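Local coordinates for putative uncharacterized protein (Xanthomonas oryzae pv. oryzae, PDB 4KL0), which binds calcium and probably belongs to the nucleoside hydrolases, enzymes that cleave N-glycosidic bonds of nucleosides, though its own activity is not established, at residues P40-L52 and N315-T329. Numbering follows the deposited sequence.
Sequences PDDVVTYTIAKQL and NLYDPLTLLAALPGT. With CA (calcium ion), chain B.
The first turns of helices 41-52 and 317-325 meet at one calcium ion, bound by D42 of one helix and D318 of the other. D42 chelates the metal with both oxygens, OD1 at 2.8 Å and OD2 at 2.5 Å from the calcium, while D318 gives OD2 alone, 2.4 Å from it. The carboxylate planes stand 79° apart, and the ion probably offsets the repulsion between D42 OD2 and D318 OD2, 3.2 Å from each other. D318 OD1 instead accepts from a calcium-bound water; two more waters, D35 and the carbonyl of I151 complete the site, and T34 holds D42 OD1.

D41 turns to the start of the second helix. Its OD2 takes a nearly straight bond from D318 N (3.1 Å) on the anti lone pair and a weak, bent one from Y317 N, and lies near the Y317 ring plane, at the edge by CD2. With OG1 beside its own backbone N (chi1 -52°), T45 bonds back to D41 O; T45 OG1 also rests 3.1 Å from D318 CB and against CD of P319.

Further along, packing is knobs-into-holes at a -38° crossing: P319 sits among D41, V44, T45 and I48, and L322 among T45, I48, A49 and L52. L52 CD1 extends the apolar seam to L326 CD1, 3.7 Å away. Helix 358-372 packs on P319 and L323, helix 236-243 on V44 and L316, while the aspartate-rich site, as in nucleoside hydrolases, joins the pair to the loops after parallel strands 28-34 and 146-150.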
loop_
_atom_site.group_PDB
_atom_site.type_symbol
_atom_site.label_atom_id
_atom_site.label_comp_id
_atom_site.label_asym_id
_atom_site.label_seq_id
_atom_site.Cartn_x
_atom_site.Cartn_y
_atom_site.Cartn_z
ATOM N N PRO A 40 -0.510 8.141 -5.358
ATOM C CA PRO A 40 -1.585 7.235 -5.770
ATOM C C PRO A 40 -1.621 5.881 -5.118
ATOM O O PRO A 40 -2.655 5.206 -5.202
ATOM C CB PRO A 40 -1.298 6.986 -7.280
ATOM C CG PRO A 40 -0.172 7.970 -7.660
ATOM C CD PRO A 40 0.543 8.303 -6.383
ATOM N N ASP A 41 -0.531 5.481 -4.477
ATOM C CA ASP A 41 -0.285 4.061 -4.142
ATOM C C ASP A 41 -1.356 3.415 -3.291
ATOM O O ASP A 41 -1.778 2.288 -3.564
ATOM C CB ASP A 41 0.966 3.989 -3.321
ATOM C CG ASP A 41 2.154 3.940 -4.147
ATOM O OD1 ASP A 41 2.547 5.017 -4.705
ATOM O OD2 ASP A 41 2.724 2.824 -4.192
ATOM N N ASP A 42 -1.743 4.074 -2.191
ATOM C CA ASP A 42 -2.690 3.429 -1.295
ATOM C C ASP A 42 -4.012 3.206 -1.982
ATOM O O ASP A 42 -4.656 2.160 -1.772
ATOM C CB ASP A 42 -2.841 4.245 0.014
ATOM C CG ASP A 42 -1.511 4.412 0.748
ATOM O OD1 ASP A 42 -1.377 3.766 1.792
ATOM O OD2 ASP A 42 -0.606 5.188 0.257
ATOM N N VAL A 43 -4.452 4.197 -2.772
ATOM C CA VAL A 43 -5.754 4.042 -3.427
ATOM C C VAL A 43 -5.736 3.013 -4.547
ATOM O O VAL A 43 -6.735 2.309 -4.721
ATOM C CB VAL A 43 -6.294 5.400 -3.863
ATOM C CG1 VAL A 43 -7.556 5.223 -4.764
ATOM C CG2 VAL A 43 -6.639 6.188 -2.566
ATOM N N VAL A 44 -4.601 2.856 -5.249
ATOM C CA VAL A 44 -4.482 1.725 -6.167
ATOM C C VAL A 44 -4.609 0.414 -5.382
ATOM O O VAL A 44 -5.280 -0.541 -5.848
ATOM C CB VAL A 44 -3.127 1.739 -6.943
ATOM C CG1 VAL A 44 -3.120 0.531 -7.936
ATOM C CG2 VAL A 44 -3.003 3.085 -7.713
ATOM N N THR A 45 -4.043 0.382 -4.163
ATOM C CA THR A 45 -4.138 -0.840 -3.359
ATOM C C THR A 45 -5.596 -1.119 -2.982
ATOM O O THR A 45 -6.031 -2.286 -3.000
ATOM C CB THR A 45 -3.295 -0.695 -2.068
ATOM O OG1 THR A 45 -1.988 -0.285 -2.430
ATOM C CG2 THR A 45 -3.230 -2.019 -1.307
ATOM N N TYR A 46 -6.374 -0.087 -2.615
ATOM C CA TYR A 46 -7.769 -0.301 -2.245
ATOM C C TYR A 46 -8.506 -0.859 -3.470
ATOM O O TYR A 46 -9.388 -1.746 -3.355
ATOM C CB TYR A 46 -8.471 1.010 -1.846
ATOM C CG TYR A 46 -7.833 1.801 -0.732
ATOM C CD1 TYR A 46 -6.913 1.219 0.142
ATOM C CD2 TYR A 46 -8.132 3.124 -0.551
ATOM C CE1 TYR A 46 -6.286 1.973 1.145
ATOM C CE2 TYR A 46 -7.556 3.870 0.444
ATOM C CZ TYR A 46 -6.630 3.305 1.296
ATOM O OH TYR A 46 -6.044 4.115 2.229
ATOM N N THR A 47 -8.153 -0.310 -4.655
ATOM C CA THR A 47 -8.804 -0.728 -5.921
ATOM C C THR A 47 -8.520 -2.199 -6.260
ATOM O O THR A 47 -9.456 -2.968 -6.491
ATOM C CB THR A 47 -8.387 0.173 -7.062
ATOM O OG1 THR A 47 -8.745 1.514 -6.719
ATOM C CG2 THR A 47 -9.117 -0.169 -8.362
ATOM N N ILE A 48 -7.246 -2.602 -6.254
ATOM C CA ILE A 48 -7.024 -4.033 -6.432
ATOM C C ILE A 48 -7.573 -4.910 -5.322
ATOM O O ILE A 48 -7.955 -6.039 -5.604
ATOM C CB ILE A 48 -5.603 -4.425 -6.726
ATOM C CG1 ILE A 48 -4.684 -4.207 -5.540
ATOM C CG2 ILE A 48 -5.058 -3.620 -7.967
ATOM C CD1 ILE A 48 -3.349 -4.947 -5.680
ATOM N N ALA A 49 -7.640 -4.411 -4.082
ATOM C CA ALA A 49 -8.264 -5.178 -2.997
ATOM C C ALA A 49 -9.735 -5.429 -3.297
ATOM O O ALA A 49 -10.245 -6.488 -2.925
ATOM C CB ALA A 49 -8.119 -4.494 -1.651
ATOM N N LYS A 50 -10.427 -4.474 -3.915
ATOM C CA LYS A 50 -11.832 -4.721 -4.264
ATOM C C LYS A 50 -11.984 -5.956 -5.120
ATOM O O LYS A 50 -12.864 -6.784 -4.832
ATOM C CB LYS A 50 -12.442 -3.521 -4.992
ATOM C CG LYS A 50 -13.709 -3.810 -5.747
ATOM C CD LYS A 50 -14.817 -4.283 -4.826
ATOM C CE LYS A 50 -16.030 -4.635 -5.716
ATOM N NZ LYS A 50 -16.236 -3.589 -6.802
ATOM N N GLN A 51 -11.124 -6.121 -6.131
ATOM C CA GLN A 51 -11.242 -7.276 -7.002
ATOM C C GLN A 51 -10.811 -8.536 -6.266
ATOM O O GLN A 51 -11.395 -9.612 -6.439
ATOM C CB GLN A 51 -10.413 -7.111 -8.278
ATOM C CG GLN A 51 -10.640 -8.262 -9.247
ATOM C CD GLN A 51 -12.046 -8.367 -9.750
ATOM O OE1 GLN A 51 -12.834 -7.387 -9.762
ATOM N NE2 GLN A 51 -12.385 -9.573 -10.175
ATOM N N LEU A 52 -9.763 -8.437 -5.452
ATOM C CA LEU A 52 -9.346 -9.599 -4.702
ATOM C C LEU A 52 -10.431 -10.043 -3.728
ATOM O O LEU A 52 -10.559 -11.241 -3.470
ATOM C CB LEU A 52 -8.004 -9.338 -4.004
ATOM C CG LEU A 52 -6.871 -9.228 -5.007
ATOM C CD1 LEU A 52 -5.702 -8.479 -4.311
ATOM C CD2 LEU A 52 -6.388 -10.605 -5.578
ATOM N N ASN A 315 6.114 3.596 -10.357
ATOM C CA ASN A 315 6.155 2.547 -9.326
ATOM C C ASN A 315 4.845 2.326 -8.547
ATOM O O ASN A 315 4.146 3.320 -8.223
ATOM C CB ASN A 315 7.276 2.870 -8.358
ATOM C CG ASN A 315 8.618 2.874 -9.040
ATOM O OD1 ASN A 315 8.859 2.096 -9.985
ATOM N ND2 ASN A 315 9.520 3.727 -8.559
ATOM N N LEU A 316 4.489 1.062 -8.308
ATOM C CA LEU A 316 3.308 0.710 -7.463
ATOM C C LEU A 316 3.740 -0.063 -6.193
ATOM O O LEU A 316 3.555 -1.285 -6.057
ATOM C CB LEU A 316 2.264 -0.118 -8.258
ATOM C CG LEU A 316 1.553 0.668 -9.359
ATOM C CD1 LEU A 316 0.581 -0.213 -10.224
ATOM C CD2 LEU A 316 0.882 1.943 -8.753
ATOM N N TYR A 317 4.258 0.644 -5.200
ATOM C CA TYR A 317 4.851 -0.050 -4.079
ATOM C C TYR A 317 3.814 -0.749 -3.236
ATOM O O TYR A 317 3.955 -1.896 -2.868
ATOM C CB TYR A 317 5.563 0.956 -3.148
ATOM C CG TYR A 317 6.532 1.877 -3.856
ATOM C CD1 TYR A 317 7.818 1.459 -4.141
ATOM C CD2 TYR A 317 6.146 3.169 -4.208
ATOM C CE1 TYR A 317 8.722 2.310 -4.791
ATOM C CE2 TYR A 317 7.024 4.028 -4.866
ATOM C CZ TYR A 317 8.302 3.586 -5.147
ATOM O OH TYR A 317 9.192 4.449 -5.786
ATOM N N ASP A 318 2.751 -0.034 -2.932
ATOM C CA ASP A 318 1.783 -0.597 -2.019
ATOM C C ASP A 318 0.930 -1.732 -2.634
ATOM O O ASP A 318 0.628 -2.733 -1.946
ATOM C CB ASP A 318 0.896 0.521 -1.460
ATOM C CG ASP A 318 1.655 1.462 -0.556
ATOM O OD1 ASP A 318 2.800 1.175 -0.159
ATOM O OD2 ASP A 318 1.112 2.520 -0.166
ATOM N N PRO A 319 0.525 -1.610 -3.901
ATOM C CA PRO A 319 -0.223 -2.730 -4.478
ATOM C C PRO A 319 0.624 -3.976 -4.524
ATOM O O PRO A 319 0.092 -5.054 -4.262
ATOM C CB PRO A 319 -0.462 -2.251 -5.905
ATOM C CG PRO A 319 -0.633 -0.793 -5.747
ATOM C CD PRO A 319 0.427 -0.392 -4.735
ATOM N N LEU A 320 1.910 -3.851 -4.824
ATOM C CA LEU A 320 2.747 -5.031 -4.820
ATOM C C LEU A 320 2.854 -5.635 -3.430
ATOM O O LEU A 320 2.989 -6.848 -3.288
ATOM C CB LEU A 320 4.145 -4.698 -5.343
ATOM C CG LEU A 320 4.131 -4.483 -6.858
ATOM C CD1 LEU A 320 5.469 -3.790 -7.299
ATOM C CD2 LEU A 320 3.999 -5.823 -7.598
ATOM N N THR A 321 2.861 -4.804 -2.396
ATOM C CA THR A 321 2.926 -5.307 -1.006
ATOM C C THR A 321 1.710 -6.174 -0.700
ATOM O O THR A 321 1.838 -7.244 -0.117
ATOM C CB THR A 321 3.035 -4.116 -0.031
ATOM O OG1 THR A 321 4.224 -3.392 -0.378
ATOM C CG2 THR A 321 3.143 -4.564 1.401
ATOM N N LEU A 322 0.539 -5.688 -1.108
ATOM C CA LEU A 322 -0.663 -6.482 -0.959
ATOM C C LEU A 322 -0.586 -7.809 -1.738
ATOM O O LEU A 322 -0.940 -8.880 -1.158
ATOM C CB LEU A 322 -1.901 -5.649 -1.355
ATOM C CG LEU A 322 -3.200 -6.492 -1.265
ATOM C CD1 LEU A 322 -3.434 -6.890 0.175
ATOM C CD2 LEU A 322 -4.381 -5.695 -1.760
ATOM N N LEU A 323 -0.089 -7.767 -2.962
ATOM C CA LEU A 323 0.069 -8.990 -3.750
ATOM C C LEU A 323 1.033 -9.923 -3.026
ATOM O O LEU A 323 0.836 -11.152 -3.004
ATOM C CB LEU A 323 0.521 -8.692 -5.176
ATOM C CG LEU A 323 -0.493 -7.905 -6.042
ATOM C CD1 LEU A 323 0.003 -7.816 -7.481
ATOM C CD2 LEU A 323 -1.870 -8.585 -6.063
ATOM N N ALA A 324 2.050 -9.352 -2.387
ATOM C CA ALA A 324 3.002 -10.189 -1.643
ATOM C C ALA A 324 2.436 -10.805 -0.366
ATOM O O ALA A 324 3.012 -11.785 0.156
ATOM C CB ALA A 324 4.316 -9.361 -1.361
ATOM N N ALA A 325 1.318 -10.254 0.158
ATOM C CA ALA A 325 0.721 -10.646 1.410
ATOM C C ALA A 325 -0.217 -11.827 1.290
ATOM O O ALA A 325 -0.567 -12.423 2.323
ATOM C CB ALA A 325 -0.090 -9.447 1.999
ATOM N N LEU A 326 -0.697 -12.087 0.072
ATOM C CA LEU A 326 -1.670 -13.182 -0.156
ATOM C C LEU A 326 -0.933 -14.342 -0.834
ATOM O O LEU A 326 -0.245 -14.144 -1.847
ATOM C CB LEU A 326 -2.797 -12.704 -1.086
ATOM C CG LEU A 326 -3.522 -11.407 -0.715
ATOM C CD1 LEU A 326 -4.467 -10.918 -1.822
ATOM C CD2 LEU A 326 -4.287 -11.506 0.604
ATOM N N PRO A 327 -1.106 -15.579 -0.306
ATOM C CA PRO A 327 -0.339 -16.686 -0.905
ATOM C C PRO A 327 -0.667 -16.930 -2.364
ATOM O O PRO A 327 0.215 -17.228 -3.169
ATOM C CB PRO A 327 -0.741 -17.883 -0.052
ATOM C CG PRO A 327 -1.158 -17.295 1.241
ATOM C CD PRO A 327 -1.847 -15.994 0.886
ATOM N N GLY A 328 -1.925 -16.771 -2.740
ATOM C CA GLY A 328 -2.302 -17.050 -4.128
ATOM C C GLY A 328 -1.603 -16.143 -5.129
ATOM O O GLY A 328 -1.101 -16.567 -6.189
ATOM N N THR A 329 -1.557 -14.863 -4.798
ATOM C CA THR A 329 -0.888 -13.943 -5.693
ATOM C C THR A 329 0.642 -14.029 -5.528
ATOM O O THR A 329 1.360 -13.934 -6.526
ATOM C CB THR A 329 -1.388 -12.506 -5.411
ATOM O OG1 THR A 329 -1.405 -12.301 -4.009
ATOM C CG2 THR A 329 -2.830 -12.289 -6.010
HETATM CA CA CA B . 1.377 4.253 1.447
HETATM O O HOH W 1 3.806 3.150 1.060
HETATM O O HOH W 2 2.466 5.463 -0.432
HETATM O O HOH W 3 3.273 5.614 2.584
#